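Local coordinates for yeast glycogen phosphorylase (Saccharomyces cerevisiae, PDB 1YGP), which belongs to the carbohydrate phosphorylases of the GT-B clan and forms a dimer whose chains hold pyridoxal-5'-phosphate, at residues F759-H773 with G815-Y827. Residues are numbered along the deposited sequence; the frame is centred on the assembly and turned at random.
Sequences FGNLSENVEELRYNH and GDYYLVSDDFESY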
# COMPACT_ATOMS: atom_id res chain seq x y z
N PHE A 759 24.62 12.76 41.74
CA PHE A 759 24.00 12.99 43.02
C PHE A 759 23.26 11.71 43.38
O PHE A 759 23.32 10.70 42.67
CB PHE A 759 23.00 14.12 42.92
CG PHE A 759 21.74 13.76 42.13
CD1 PHE A 759 21.77 13.73 40.74
CD2 PHE A 759 20.55 13.44 42.81
CE1 PHE A 759 20.63 13.37 40.03
CE2 PHE A 759 19.42 13.08 42.09
CZ PHE A 759 19.45 13.04 40.70
N GLY A 760 22.52 11.84 44.49
CA GLY A 760 21.61 10.80 44.95
C GLY A 760 22.32 9.59 45.50
O GLY A 760 23.55 9.46 45.50
N ASN A 761 21.50 8.69 46.00
CA ASN A 761 22.04 7.47 46.56
C ASN A 761 22.54 6.53 45.50
O ASN A 761 22.15 6.54 44.34
CB ASN A 761 21.01 6.72 47.38
CG ASN A 761 20.74 7.45 48.68
OD1 ASN A 761 20.12 8.52 48.71
ND2 ASN A 761 21.14 6.93 49.82
N LEU A 762 23.48 5.77 46.05
CA LEU A 762 24.19 4.70 45.39
C LEU A 762 23.34 3.46 45.55
O LEU A 762 22.56 3.39 46.51
CB LEU A 762 25.52 4.47 46.07
CG LEU A 762 26.37 5.64 46.52
CD1 LEU A 762 27.42 5.13 47.48
CD2 LEU A 762 27.00 6.33 45.34
N SER A 763 23.56 2.44 44.72
CA SER A 763 22.86 1.17 44.80
C SER A 763 22.92 0.41 46.10
O SER A 763 21.90 -0.21 46.43
CB SER A 763 23.36 0.26 43.72
OG SER A 763 22.96 0.85 42.51
N GLU A 764 24.02 0.45 46.88
CA GLU A 764 24.09 -0.31 48.13
C GLU A 764 22.99 0.09 49.10
O GLU A 764 22.21 -0.71 49.62
CB GLU A 764 25.39 -0.10 48.86
CG GLU A 764 26.64 -0.56 48.13
CD GLU A 764 27.41 0.60 47.54
OE1 GLU A 764 28.27 1.15 48.23
OE2 GLU A 764 27.12 0.94 46.40
N ASN A 765 22.90 1.41 49.20
CA ASN A 765 21.95 2.06 50.06
C ASN A 765 20.52 1.89 49.54
O ASN A 765 19.60 2.13 50.32
CB ASN A 765 22.25 3.56 50.16
CG ASN A 765 23.71 3.98 50.10
OD1 ASN A 765 24.64 3.20 50.30
ND2 ASN A 765 24.05 5.22 49.74
N VAL A 766 20.23 1.44 48.31
CA VAL A 766 18.85 1.38 47.80
C VAL A 766 18.00 0.37 48.56
O VAL A 766 16.91 0.73 49.02
CB VAL A 766 18.84 1.03 46.28
CG1 VAL A 766 17.43 0.85 45.76
CG2 VAL A 766 19.42 2.20 45.50
N GLU A 767 18.47 -0.86 48.76
CA GLU A 767 17.66 -1.87 49.45
C GLU A 767 17.41 -1.53 50.92
O GLU A 767 16.34 -1.84 51.46
CB GLU A 767 18.31 -3.25 49.41
N GLU A 768 18.36 -0.87 51.58
CA GLU A 768 18.15 -0.49 52.96
C GLU A 768 17.22 0.72 53.06
O GLU A 768 16.33 0.75 53.91
CB GLU A 768 19.47 -0.13 53.64
CG GLU A 768 19.23 0.20 55.12
CD GLU A 768 20.37 0.86 55.87
OE1 GLU A 768 21.52 0.71 55.44
OE2 GLU A 768 20.10 1.52 56.88
N LEU A 769 17.40 1.74 52.22
CA LEU A 769 16.56 2.93 52.28
C LEU A 769 15.13 2.56 51.96
O LEU A 769 14.18 3.18 52.48
CB LEU A 769 16.94 3.98 51.28
CG LEU A 769 18.27 4.65 51.31
CD1 LEU A 769 18.34 5.53 50.10
CD2 LEU A 769 18.44 5.46 52.56
N ARG A 770 15.00 1.57 51.06
CA ARG A 770 13.71 1.05 50.67
C ARG A 770 13.16 0.42 51.95
O ARG A 770 12.11 0.89 52.39
CB ARG A 770 13.89 0.03 49.55
CG ARG A 770 12.89 0.21 48.43
CD ARG A 770 13.56 0.69 47.15
NE ARG A 770 13.80 -0.35 46.15
CZ ARG A 770 13.93 -0.08 44.84
NH1 ARG A 770 13.86 1.15 44.34
NH2 ARG A 770 14.20 -1.03 43.95
N TYR A 771 13.85 -0.53 52.64
CA TYR A 771 13.36 -1.16 53.87
C TYR A 771 12.92 -0.16 54.95
O TYR A 771 11.79 -0.22 55.46
CB TYR A 771 14.44 -2.08 54.47
CG TYR A 771 14.15 -2.57 55.89
CD1 TYR A 771 13.35 -3.70 56.09
CD2 TYR A 771 14.66 -1.87 56.99
CE1 TYR A 771 13.06 -4.14 57.39
CE2 TYR A 771 14.37 -2.30 58.29
CZ TYR A 771 13.57 -3.43 58.48
OH TYR A 771 13.29 -3.85 59.75
N ASN A 772 13.79 0.77 55.31
CA ASN A 772 13.47 1.77 56.30
C ASN A 772 12.21 2.55 55.94
O ASN A 772 11.51 3.05 56.82
CB ASN A 772 14.59 2.78 56.45
CG ASN A 772 15.83 2.16 57.07
OD1 ASN A 772 15.74 1.23 57.87
ND2 ASN A 772 17.04 2.60 56.72
N HIS A 773 11.85 2.65 54.66
CA HIS A 773 10.66 3.39 54.28
C HIS A 773 9.42 2.77 54.83
O HIS A 773 8.48 3.50 55.18
CB HIS A 773 10.47 3.45 52.81
CG HIS A 773 10.96 4.74 52.22
ND1 HIS A 773 12.10 4.94 51.60
CD2 HIS A 773 10.25 5.91 52.23
CE1 HIS A 773 12.12 6.19 51.22
NE2 HIS A 773 11.00 6.77 51.60
N GLY A 815 5.52 3.53 50.77
CA GLY A 815 6.94 3.33 50.92
C GLY A 815 7.87 4.02 49.93
O GLY A 815 9.06 3.73 50.04
N ASP A 816 7.42 4.91 49.04
CA ASP A 816 8.26 5.57 48.06
C ASP A 816 9.38 4.68 47.51
O ASP A 816 10.59 4.92 47.67
CB ASP A 816 8.81 6.85 48.70
CG ASP A 816 9.77 7.67 47.83
OD1 ASP A 816 9.45 8.05 46.70
OD2 ASP A 816 10.87 7.91 48.30
N TYR A 817 8.93 3.61 46.85
CA TYR A 817 9.81 2.64 46.24
C TYR A 817 10.86 3.21 45.29
O TYR A 817 11.85 2.54 45.06
CB TYR A 817 8.95 1.63 45.53
CG TYR A 817 9.68 0.39 45.04
CD1 TYR A 817 10.08 -0.61 45.94
CD2 TYR A 817 9.93 0.23 43.67
CE1 TYR A 817 10.72 -1.76 45.49
CE2 TYR A 817 10.57 -0.92 43.22
CZ TYR A 817 10.96 -1.92 44.12
OH TYR A 817 11.54 -3.08 43.64
N TYR A 818 10.78 4.39 44.67
CA TYR A 818 11.82 4.84 43.75
C TYR A 818 12.71 5.91 44.36
O TYR A 818 13.37 6.67 43.64
CB TYR A 818 11.20 5.37 42.48
CG TYR A 818 10.42 4.29 41.79
CD1 TYR A 818 11.09 3.28 41.12
CD2 TYR A 818 9.02 4.29 41.87
CE1 TYR A 818 10.36 2.25 40.55
CE2 TYR A 818 8.29 3.26 41.29
CZ TYR A 818 8.97 2.25 40.63
OH TYR A 818 8.26 1.25 40.01
N LEU A 819 12.66 6.02 45.69
CA LEU A 819 13.51 6.93 46.44
C LEU A 819 13.47 8.40 46.03
O LEU A 819 14.49 9.10 46.05
CB LEU A 819 14.96 6.41 46.39
CG LEU A 819 15.44 5.19 47.20
CD1 LEU A 819 14.59 3.98 46.93
CD2 LEU A 819 16.88 4.85 46.77
N VAL A 820 12.29 8.94 45.73
CA VAL A 820 12.20 10.37 45.42
C VAL A 820 12.56 11.21 46.64
O VAL A 820 13.38 12.13 46.55
CB VAL A 820 10.77 10.73 44.92
CG1 VAL A 820 10.57 12.24 44.77
CG2 VAL A 820 10.58 10.11 43.54
N SER A 821 12.01 10.87 47.82
CA SER A 821 12.26 11.60 49.05
C SER A 821 13.74 11.67 49.39
O SER A 821 14.28 12.73 49.76
CB SER A 821 11.54 10.94 50.22
OG SER A 821 10.55 9.97 49.87
N ASP A 822 14.39 10.52 49.16
CA ASP A 822 15.78 10.35 49.55
C ASP A 822 16.71 11.23 48.74
O ASP A 822 17.59 11.92 49.28
CB ASP A 822 16.18 8.89 49.40
CG ASP A 822 15.22 7.99 50.18
OD1 ASP A 822 15.37 7.85 51.40
OD2 ASP A 822 14.30 7.45 49.57
N ASP A 823 16.44 11.26 47.44
CA ASP A 823 17.30 12.02 46.56
C ASP A 823 16.87 13.46 46.39
O ASP A 823 17.67 14.24 45.86
CB ASP A 823 17.36 11.28 45.21
CG ASP A 823 17.98 9.89 45.28
OD1 ASP A 823 18.63 9.53 46.27
OD2 ASP A 823 17.84 9.14 44.33
N PHE A 824 15.70 13.89 46.89
CA PHE A 824 15.21 15.24 46.58
C PHE A 824 16.17 16.37 46.94
O PHE A 824 16.52 17.20 46.09
CB PHE A 824 13.88 15.52 47.28
CG PHE A 824 13.13 16.66 46.59
CD1 PHE A 824 12.79 16.55 45.23
CD2 PHE A 824 12.82 17.83 47.29
CE1 PHE A 824 12.15 17.62 44.58
CE2 PHE A 824 12.18 18.88 46.62
CZ PHE A 824 11.84 18.79 45.27
N GLU A 825 16.68 16.36 48.17
CA GLU A 825 17.58 17.41 48.60
C GLU A 825 18.91 17.46 47.86
O GLU A 825 19.40 18.54 47.53
CB GLU A 825 17.80 17.26 50.10
CG GLU A 825 16.79 18.08 50.91
CD GLU A 825 16.83 19.56 50.56
OE1 GLU A 825 17.89 20.19 50.72
OE2 GLU A 825 15.81 20.09 50.11
N SER A 826 19.46 16.29 47.54
CA SER A 826 20.71 16.15 46.82
C SER A 826 20.49 16.70 45.42
O SER A 826 21.29 17.51 44.96
CB SER A 826 21.08 14.67 46.80
OG SER A 826 22.31 14.31 46.17
N TYR A 827 19.39 16.29 44.76
CA TYR A 827 19.02 16.76 43.43
C TYR A 827 18.96 18.29 43.38
O TYR A 827 19.59 18.93 42.53
CB TYR A 827 17.67 16.15 43.07
CG TYR A 827 17.16 16.56 41.70
CD1 TYR A 827 17.87 16.20 40.55
CD2 TYR A 827 15.98 17.28 41.60
CE1 TYR A 827 17.41 16.57 39.30
CE2 TYR A 827 15.51 17.65 40.34
CZ TYR A 827 16.23 17.30 39.21
OH TYR A 827 15.81 17.72 37.96
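The guanidinium of Arg770 lies flat on the ring of Tyr817, planes 19° apart and CZ of Arg770 3.7 Å from the Tyr817 ring centroid, a stacked cation-pi pair. The arginine chain is bent at chi2 and chi3, which brings its end over the tyrosine, and CG1 of Val766 covers the opposite guanidinium face. A hydrogen bond from NH1 of Arg770 to the carbonyl O of Tyr817 is weak and doubtful.

Backbone amides supply the firmer polar links. Gly760 N donates to Ser826 OG at 3.0 Å, and Asn761 N donates to Asp823 OD1 at 3.0 Å, both nearly straight; the latter meets the carboxylate from above its plane. OD2 of Asp823 forms a salt bridge with Arg614, so this one side chain ties Asn761 to a third part of the chain.

His773 is held by its own helix, ND1 donating to Leu769 O, while Gly815 O sits over one ring face and Asp822 OD2 lies at the ring edge, near its plane.

Among the apolar contacts, Leu819 CD2 meets Leu769 CD1 at 3.7 Å and also touches Val766 CG2. Phe759 lies beside Tyr827, the two side chains pointing the same way, with Phe759 CZ 3.5 Å from Tyr827 CD1 and the rings inclined at 48°.

The arrangement packs the chain leaving edge strand 757-759 of a six-stranded parallel sheet, together with helix 763-775, on Gly815, the 816-819 turn and the start of helix 820-840, within a Rossmann-like domain of the GT-B fold.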